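PDB 3AW8: phosphoribosylaminoimidazole carboxylase, ATPase subunit, which probably catalyses the ATP-dependent conversion of 5-aminoimidazole ribonucleotide and bicarbonate to N5-carboxyaminoimidazole ribonucleotide in purine biosynthesis. Local coordinates for residues E200-G205 with L210-A215; Q299-N304 with E351-L356. All coordinates share one frame; numbering follows the deposited sequence.

Contact 1. Residues E200-G205 with L210-A215. With AMP (adenosine monophosphate), chain C.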
ATOM      1  N   GLU A 200      11.334 -18.047  -7.350  1.00 48.22           N
ATOM      2  CA  GLU A 200      11.220 -18.977  -8.461  1.00 48.77           C
ATOM      3  C   GLU A 200      10.199 -18.427  -9.445  1.00 49.10           C
ATOM      4  O   GLU A 200       9.042 -18.186  -9.086  1.00 49.59           O
ATOM      5  CB  GLU A 200      10.778 -20.355  -7.977  1.00 50.42           C
ATOM      6  CG  GLU A 200      10.320 -21.254  -9.109  1.00 52.25           C
ATOM      7  CD  GLU A 200      10.034 -22.663  -8.665  1.00 55.52           C
ATOM      8  OE1 GLU A 200       9.341 -23.380  -9.423  1.00 56.21           O
ATOM      9  OE2 GLU A 200      10.509 -23.051  -7.570  1.00 54.83           O
ATOM     10  N   ASN A 201      10.624 -18.235 -10.688  1.00 47.22           N
ATOM     11  CA  ASN A 201       9.736 -17.684 -11.706  1.00 48.04           C
ATOM     12  C   ASN A 201       9.420 -18.698 -12.792  1.00 47.39           C
ATOM     13  O   ASN A 201      10.300 -19.408 -13.259  1.00 48.72           O
ATOM     14  CB  ASN A 201      10.380 -16.440 -12.325  1.00 46.91           C
ATOM     15  CG  ASN A 201      11.004 -15.537 -11.281  1.00 48.03           C
ATOM     16  OD1 ASN A 201      12.195 -15.221 -11.345  1.00 46.52           O
ATOM     17  ND2 ASN A 201      10.202 -15.127 -10.300  1.00 46.85           N
ATOM     18  N   ARG A 202       8.155 -18.768 -13.186  1.00 46.87           N
ATOM     19  CA  ARG A 202       7.748 -19.696 -14.224  1.00 47.86           C
ATOM     20  C   ARG A 202       7.185 -18.931 -15.392  1.00 47.46           C
ATOM     21  O   ARG A 202       6.256 -18.139 -15.237  1.00 48.86           O
ATOM     22  CB  ARG A 202       6.693 -20.664 -13.704  1.00 50.14           C
ATOM     23  CG  ARG A 202       7.181 -21.519 -12.572  1.00 53.22           C
ATOM     24  CD  ARG A 202       6.161 -22.563 -12.237  1.00 56.38           C
ATOM     25  NE  ARG A 202       6.620 -23.394 -11.136  1.00 58.98           N
ATOM     26  CZ  ARG A 202       5.861 -24.296 -10.529  1.00 59.14           C
ATOM     27  NH1 ARG A 202       4.605 -24.477 -10.925  1.00 59.55           N
ATOM     28  NH2 ARG A 202       6.357 -25.005  -9.525  1.00 59.49           N
ATOM     29  N   HIS A 203       7.748 -19.180 -16.564  1.00 45.76           N
ATOM     30  CA  HIS A 203       7.314 -18.503 -17.767  1.00 45.26           C
ATOM     31  C   HIS A 203       6.544 -19.462 -18.645  1.00 45.72           C
ATOM     32  O   HIS A 203       6.708 -20.676 -18.546  1.00 47.14           O
ATOM     33  CB  HIS A 203       8.528 -17.979 -18.532  1.00 45.16           C
ATOM     34  CG  HIS A 203       9.414 -17.092 -17.715  1.00 47.24           C
ATOM     35  ND1 HIS A 203       9.127 -15.765 -17.481  1.00 47.19           N
ATOM     36  CD2 HIS A 203      10.551 -17.359 -17.029  1.00 46.51           C
ATOM     37  CE1 HIS A 203      10.049 -15.252 -16.685  1.00 48.63           C
ATOM     38  NE2 HIS A 203      10.924 -16.199 -16.396  1.00 48.00           N
ATOM     39  N   TRP A 204       5.704 -18.902 -19.503  1.00 43.99           N
ATOM     40  CA  TRP A 204       4.918 -19.687 -20.424  1.00 44.51           C
ATOM     41  C   TRP A 204       4.513 -18.755 -21.552  1.00 45.34           C
ATOM     42  O   TRP A 204       3.885 -17.717 -21.317  1.00 45.16           O
ATOM     43  CB  TRP A 204       3.684 -20.259 -19.715  1.00 46.73           C
ATOM     44  CG  TRP A 204       2.958 -21.328 -20.495  1.00 47.80           C
ATOM     45  CD1 TRP A 204       1.876 -21.161 -21.319  1.00 46.94           C
ATOM     46  CD2 TRP A 204       3.261 -22.730 -20.509  1.00 48.79           C
ATOM     47  NE1 TRP A 204       1.484 -22.375 -21.841  1.00 49.25           N
ATOM     48  CE2 TRP A 204       2.317 -23.354 -21.361  1.00 49.53           C
ATOM     49  CE3 TRP A 204       4.237 -23.520 -19.886  1.00 48.68           C
ATOM     50  CZ2 TRP A 204       2.321 -24.730 -21.600  1.00 49.18           C
ATOM     51  CZ3 TRP A 204       4.243 -24.890 -20.125  1.00 48.65           C
ATOM     52  CH2 TRP A 204       3.289 -25.480 -20.975  1.00 50.56           C
ATOM     53  N   GLY A 205       4.886 -19.122 -22.776  1.00 44.88           N
ATOM     54  CA  GLY A 205       4.557 -18.300 -23.924  1.00 45.76           C
ATOM     55  C   GLY A 205       5.430 -17.057 -23.956  1.00 47.10           C
ATOM     56  O   GLY A 205       5.077 -16.046 -24.575  1.00 45.70           O
ATOM     57  N   LEU A 210       4.038 -17.046 -13.141  1.00 39.67           N
ATOM     58  CA  LEU A 210       3.959 -17.253 -11.707  1.00 41.69           C
ATOM     59  C   LEU A 210       5.296 -17.096 -11.004  1.00 43.38           C
ATOM     60  O   LEU A 210       6.334 -17.502 -11.529  1.00 45.49           O
ATOM     61  CB  LEU A 210       3.423 -18.661 -11.430  1.00 43.78           C
ATOM     62  CG  LEU A 210       3.243 -19.055  -9.963  1.00 46.18           C
ATOM     63  CD1 LEU A 210       1.848 -18.639  -9.507  1.00 45.44           C
ATOM     64  CD2 LEU A 210       3.429 -20.558  -9.798  1.00 46.94           C
ATOM     65  N   SER A 211       5.262 -16.525  -9.804  1.00 43.49           N
ATOM     66  CA  SER A 211       6.469 -16.338  -9.004  1.00 45.41           C
ATOM     67  C   SER A 211       6.265 -16.897  -7.595  1.00 46.34           C
ATOM     68  O   SER A 211       5.291 -16.556  -6.914  1.00 47.11           O
ATOM     69  CB  SER A 211       6.850 -14.851  -8.923  1.00 45.37           C
ATOM     70  OG  SER A 211       7.523 -14.415 -10.093  1.00 47.50           O
ATOM     71  N   LEU A 212       7.179 -17.762  -7.163  1.00 45.09           N
ATOM     72  CA  LEU A 212       7.084 -18.355  -5.840  1.00 46.04           C
ATOM     73  C   LEU A 212       8.202 -17.822  -4.956  1.00 48.10           C
ATOM     74  O   LEU A 212       9.384 -17.972  -5.272  1.00 49.26           O
ATOM     75  CB  LEU A 212       7.151 -19.882  -5.944  1.00 44.43           C
ATOM     76  CG  LEU A 212       5.967 -20.457  -6.729  1.00 45.21           C
ATOM     77  CD1 LEU A 212       6.195 -21.925  -7.081  1.00 44.46           C
ATOM     78  CD2 LEU A 212       4.709 -20.281  -5.905  1.00 43.56           C
ATOM     79  N   ALA A 213       7.820 -17.189  -3.851  1.00 49.52           N
ATOM     80  CA  ALA A 213       8.787 -16.619  -2.924  1.00 52.05           C
ATOM     81  C   ALA A 213       8.483 -16.990  -1.476  1.00 53.20           C
ATOM     82  O   ALA A 213       7.333 -16.941  -1.042  1.00 54.28           O
ATOM     83  CB  ALA A 213       8.814 -15.096  -3.074  1.00 51.56           C
ATOM     84  N   PRO A 214       9.516 -17.388  -0.715  1.00 53.41           N
ATOM     85  CA  PRO A 214      10.902 -17.495  -1.183  1.00 54.76           C
ATOM     86  C   PRO A 214      11.000 -18.662  -2.158  1.00 57.00           C
ATOM     87  O   PRO A 214      10.091 -19.488  -2.220  1.00 59.81           O
ATOM     88  CB  PRO A 214      11.676 -17.762   0.103  1.00 53.38           C
ATOM     89  CG  PRO A 214      10.848 -17.082   1.143  1.00 52.65           C
ATOM     90  CD  PRO A 214       9.459 -17.488   0.751  1.00 52.79           C
ATOM     91  N   ALA A 215      12.080 -18.741  -2.926  1.00 58.43           N
ATOM     92  CA  ALA A 215      12.223 -19.848  -3.864  1.00 59.85           C
ATOM     93  C   ALA A 215      12.091 -21.157  -3.080  1.00 61.40           C
ATOM     94  O   ALA A 215      12.883 -21.441  -2.177  1.00 60.12           O
ATOM     95  CB  ALA A 215      13.573 -19.780  -4.560  1.00 60.03           C
TER
HETATM   96  P   AMP C 370      14.013 -13.561 -22.780  1.00132.20           P
HETATM   97  O1P AMP C 370      13.478 -12.720 -21.676  1.00131.72           O
HETATM   98  O2P AMP C 370      15.489 -14.091 -22.388  1.00131.72           O
HETATM   99  O3P AMP C 370      14.092 -12.686 -24.129  1.00131.30           O
HETATM  100  O5' AMP C 370      13.025 -14.828 -23.036  1.00130.07           O
HETATM  101  C5' AMP C 370      12.989 -15.632 -21.843  1.00126.64           C
HETATM  102  C4' AMP C 370      12.298 -16.976 -22.143  1.00123.96           C
HETATM  103  O4' AMP C 370      13.075 -17.778 -23.093  1.00121.96           O
HETATM  104  C3' AMP C 370      12.125 -17.824 -20.869  1.00122.57           C
HETATM  105  O3' AMP C 370      10.833 -18.444 -20.853  1.00122.87           O
HETATM  106  C2' AMP C 370      13.269 -18.847 -20.918  1.00120.93           C
HETATM  107  O2' AMP C 370      12.851 -20.115 -20.392  1.00120.03           O
HETATM  108  C1' AMP C 370      13.668 -18.932 -22.408  1.00119.12           C
HETATM  109  N9  AMP C 370      15.145 -18.921 -22.556  1.00115.57           N
HETATM  110  C8  AMP C 370      15.947 -17.818 -22.713  1.00114.82           C
HETATM  111  N7  AMP C 370      17.195 -18.171 -22.814  1.00113.54           N
HETATM  112  C5  AMP C 370      17.289 -19.513 -22.732  1.00112.76           C
HETATM  113  C6  AMP C 370      18.357 -20.450 -22.775  1.00112.06           C
HETATM  114  N6  AMP C 370      19.663 -20.022 -22.937  1.00111.44           N
HETATM  115  N1  AMP C 370      18.072 -21.768 -22.655  1.00111.57           N
HETATM  116  C2  AMP C 370      16.813 -22.203 -22.498  1.00111.66           C
HETATM  117  N3  AMP C 370      15.783 -21.354 -22.453  1.00112.13           N
HETATM  118  C4  AMP C 370      15.970 -20.020 -22.563  1.00113.44           C
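Strands 200-204 and 210-213 are antiparallel: their axes approach to 4.6 Å, with chain directions 167° apart, and Glu200 faces Leu212 and Arg202 faces Leu210 as hydrogen-bonded pairs, the latter closed by Arg202 N to Leu210 O (2.8 Å) and Leu210 N to Arg202 O (3.2 Å). On the sheet face that carries these four residues, Arg202 reaches back along its own strand: NE lies 3.2 Å from Glu200 OE1 in a salt bridge that meets the guanidinium at its edge, in plane. Leu212 CD1 sits over one face of that guanidinium, 3.9 Å from Arg202 NH2. Arg179 takes the other carboxylate oxygen of Glu200. The strands form a beta hairpin of the ATP-grasp domain, and its first arm carries His203 to the nucleotide, CB lying 3.3 Å from AMP O3'. On the reverse face Asn201 and Ser211 form a non-hydrogen-bonded pair, bridged by their side chains. With CG beside the backbone N (chi1 -44°), Asn201 swings ND2 across to Ser211 OG at 2.8 Å, a bent bond of 133°, while OD1 bonds with Ser182 OG. An alanine here would lose both bonds and would probably leave the hydroxyls of Ser211 and Ser182 without this amide.

Contact 2. Residues Q299-N304 with E351-L356; sequences QSAMVN and EGLARL
Asn304 ND2 is held by two acceptors, Leu208 O and Asn265 OD1, on the face of strand 299-304 turned from the helix, while Ala301 and Val303 on the other face meet Leu353. This is helix-on-sheet packing: helix 346-357, which follows the sheet's strand 335-343, lies against strand 299-306 near the C-terminal end of this ATP-grasp family enzyme. The face away from the helix is the more polar one, with Ser300 and Asn304 on it beside Met302. In the helix, a 3.0 Å bond from Leu356 N to Gly352 O closes the turn that presents Leu353. From the helix, Leu353 makes both of the close contacts. Its CB does not aim straight at the strand, but chi1 of -128° and an extended chi2 of 175° bring the branched end in. Because Ala301 and Val303 are two residues apart in a strand, they present their side chains on the same face, and one forked leucine can meet both. The small methyl of Ala301 also touches Leu349, one turn earlier in the helix, while Leu353 extends the apolar patch to Leu210 and Trp365. Leu356 points its CB toward the strand but finds its neighbour in Ile339 of strand 335-343. The two methyls of Leu353 divide the work: CD1 rests against Ala301 CB at 3.9 Å, and CD2 approaches Val303 CG1 at 4.2 Å.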
ATOM      1  N   GLN A 299       4.790 -16.908   3.053  1.00 54.54           N
ATOM      2  CA  GLN A 299       5.039 -17.352   1.688  1.00 55.67           C
ATOM      3  C   GLN A 299       4.110 -16.690   0.684  1.00 54.51           C
ATOM      4  O   GLN A 299       2.924 -16.500   0.943  1.00 55.47           O
ATOM      5  CB  GLN A 299       4.856 -18.857   1.586  1.00 59.19           C
ATOM      6  CG  GLN A 299       6.008 -19.681   2.073  1.00 63.91           C
ATOM      7  CD  GLN A 299       5.664 -21.147   2.018  1.00 69.03           C
ATOM      8  OE1 GLN A 299       4.806 -21.616   2.770  1.00 70.76           O
ATOM      9  NE2 GLN A 299       6.308 -21.883   1.112  1.00 70.20           N
ATOM     10  N   SER A 300       4.645 -16.367  -0.484  1.00 52.56           N
ATOM     11  CA  SER A 300       3.845 -15.710  -1.496  1.00 49.92           C
ATOM     12  C   SER A 300       3.884 -16.395  -2.842  1.00 49.70           C
ATOM     13  O   SER A 300       4.852 -17.068  -3.190  1.00 50.18           O
ATOM     14  CB  SER A 300       4.310 -14.269  -1.666  1.00 46.57           C
ATOM     15  OG  SER A 300       4.209 -13.570  -0.448  1.00 44.16           O
ATOM     16  N   ALA A 301       2.808 -16.205  -3.588  1.00 48.70           N
ATOM     17  CA  ALA A 301       2.674 -16.735  -4.926  1.00 48.51           C
ATOM     18  C   ALA A 301       2.172 -15.531  -5.714  1.00 49.14           C
ATOM     19  O   ALA A 301       1.133 -14.946  -5.388  1.00 48.09           O
ATOM     20  CB  ALA A 301       1.653 -17.862  -4.963  1.00 50.46           C
ATOM     21  N   MET A 302       2.929 -15.157  -6.736  1.00 47.10           N
ATOM     22  CA  MET A 302       2.596 -14.012  -7.567  1.00 44.00           C
ATOM     23  C   MET A 302       2.063 -14.532  -8.897  1.00 41.57           C
ATOM     24  O   MET A 302       2.801 -15.171  -9.647  1.00 41.97           O
ATOM     25  CB  MET A 302       3.878 -13.183  -7.776  1.00 44.93           C
ATOM     26  CG  MET A 302       3.711 -11.744  -8.265  1.00 44.09           C
ATOM     27  SD  MET A 302       3.174 -11.572  -9.973  1.00 44.70           S
ATOM     28  CE  MET A 302       4.488 -12.481 -10.840  1.00 39.27           C
ATOM     29  N   VAL A 303       0.790 -14.298  -9.197  1.00 38.75           N
ATOM     30  CA  VAL A 303       0.283 -14.766 -10.483  1.00 39.64           C
ATOM     31  C   VAL A 303      -0.099 -13.574 -11.360  1.00 39.44           C
ATOM     32  O   VAL A 303      -0.935 -12.753 -10.990  1.00 39.57           O
ATOM     33  CB  VAL A 303      -0.936 -15.780 -10.343  1.00 39.99           C
ATOM     34  CG1 VAL A 303      -0.771 -16.634  -9.105  1.00 38.08           C
ATOM     35  CG2 VAL A 303      -2.267 -15.057 -10.312  1.00 42.11           C
ATOM     36  N   ASN A 304       0.544 -13.467 -12.517  1.00 39.82           N
ATOM     37  CA  ASN A 304       0.258 -12.379 -13.439  1.00 41.10           C
ATOM     38  C   ASN A 304      -1.104 -12.520 -14.086  1.00 41.62           C
ATOM     39  O   ASN A 304      -1.602 -13.628 -14.283  1.00 41.96           O
ATOM     40  CB  ASN A 304       1.303 -12.310 -14.555  1.00 41.65           C
ATOM     41  CG  ASN A 304       2.518 -11.492 -14.173  1.00 41.56           C
ATOM     42  OD1 ASN A 304       2.480 -10.703 -13.228  1.00 41.26           O
ATOM     43  ND2 ASN A 304       3.601 -11.664 -14.919  1.00 38.74           N
ATOM     44  N   GLU A 351      -3.056 -24.366  -1.432  1.00 68.31           N
ATOM     45  CA  GLU A 351      -4.498 -24.567  -1.511  1.00 67.73           C
ATOM     46  C   GLU A 351      -5.186 -23.359  -2.136  1.00 66.87           C
ATOM     47  O   GLU A 351      -6.153 -23.498  -2.890  1.00 66.12           O
ATOM     48  CB  GLU A 351      -5.049 -24.834  -0.111  1.00 70.02           C
ATOM     49  CG  GLU A 351      -6.320 -25.681  -0.074  1.00 73.41           C
ATOM     50  CD  GLU A 351      -6.418 -26.530   1.198  1.00 75.94           C
ATOM     51  OE1 GLU A 351      -6.411 -25.954   2.311  1.00 76.65           O
ATOM     52  OE2 GLU A 351      -6.497 -27.775   1.083  1.00 75.52           O
ATOM     53  N   GLY A 352      -4.684 -22.170  -1.815  1.00 65.92           N
ATOM     54  CA  GLY A 352      -5.252 -20.957  -2.377  1.00 63.76           C
ATOM     55  C   GLY A 352      -4.879 -20.845  -3.845  1.00 62.01           C
ATOM     56  O   GLY A 352      -5.693 -20.448  -4.685  1.00 59.19           O
ATOM     57  N   LEU A 353      -3.635 -21.204  -4.150  1.00 61.38           N
ATOM     58  CA  LEU A 353      -3.140 -21.168  -5.518  1.00 62.94           C
ATOM     59  C   LEU A 353      -4.045 -22.033  -6.402  1.00 63.66           C
ATOM     60  O   LEU A 353      -4.264 -21.728  -7.582  1.00 63.36           O
ATOM     61  CB  LEU A 353      -1.704 -21.690  -5.562  1.00 62.49           C
ATOM     62  CG  LEU A 353      -0.653 -20.813  -6.248  1.00 62.81           C
ATOM     63  CD1 LEU A 353       0.718 -21.454  -6.085  1.00 61.32           C
ATOM     64  CD2 LEU A 353      -0.993 -20.631  -7.720  1.00 61.82           C
ATOM     65  N   ALA A 354      -4.572 -23.109  -5.818  1.00 63.42           N
ATOM     66  CA  ALA A 354      -5.469 -24.016  -6.527  1.00 62.56           C
ATOM     67  C   ALA A 354      -6.755 -23.273  -6.893  1.00 62.46           C
ATOM     68  O   ALA A 354      -7.281 -23.411  -8.000  1.00 60.94           O
ATOM     69  CB  ALA A 354      -5.789 -25.213  -5.649  1.00 62.36           C
ATOM     70  N   ARG A 355      -7.247 -22.481  -5.945  1.00 62.90           N
ATOM     71  CA  ARG A 355      -8.462 -21.693  -6.129  1.00 63.33           C
ATOM     72  C   ARG A 355      -8.305 -20.641  -7.218  1.00 63.12           C
ATOM     73  O   ARG A 355      -9.204 -20.440  -8.037  1.00 63.12           O
ATOM     74  CB  ARG A 355      -8.826 -20.998  -4.824  1.00 64.80           C
ATOM     75  CG  ARG A 355      -9.391 -21.916  -3.780  1.00 64.82           C
ATOM     76  CD  ARG A 355     -10.877 -22.088  -3.988  1.00 66.61           C
ATOM     77  NE  ARG A 355     -11.649 -20.900  -3.610  1.00 67.98           N
ATOM     78  CZ  ARG A 355     -11.588 -20.305  -2.416  1.00 67.73           C
ATOM     79  NH1 ARG A 355     -10.778 -20.776  -1.474  1.00 67.06           N
ATOM     80  NH2 ARG A 355     -12.365 -19.259  -2.149  1.00 64.48           N
ATOM     81  N   LEU A 356      -7.160 -19.965  -7.215  1.00 61.77           N
ATOM     82  CA  LEU A 356      -6.892 -18.926  -8.198  1.00 60.59           C
ATOM     83  C   LEU A 356      -6.583 -19.468  -9.600  1.00 60.70           C
ATOM     84  O   LEU A 356      -6.962 -18.851 -10.597  1.00 60.63           O
ATOM     85  CB  LEU A 356      -5.742 -18.033  -7.708  1.00 58.70           C
ATOM     86  CG  LEU A 356      -6.019 -17.225  -6.434  1.00 55.99           C
ATOM     87  CD1 LEU A 356      -4.746 -16.570  -5.949  1.00 54.13           C
ATOM     88  CD2 LEU A 356      -7.098 -16.193  -6.694  1.00 53.23           C
TER

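Both contacts are buried and belong to the same antiparallel sheet, in which strands 207-213 and 299-306 are neighbours; their centres lie 11 Å apart. Contact 1 pairs two strands within the sheet, whereas contact 2 sets a helix on one of its faces. Chemistry follows place: backbone bonds and one amide-to-hydroxyl bond join the hairpin's arms, with a charged pair along one of them, while hydrocarbon alone joins helix and strand. A probable hydrogen bond from Met302 N to Ser211 O (2.8 Å) stitches the two together, and Leu210 packs against Val303 on the helix-covered face. Contact 1 extends to the AMP pocket through His203; contact 2 lies away from it, farther from the chain's centre.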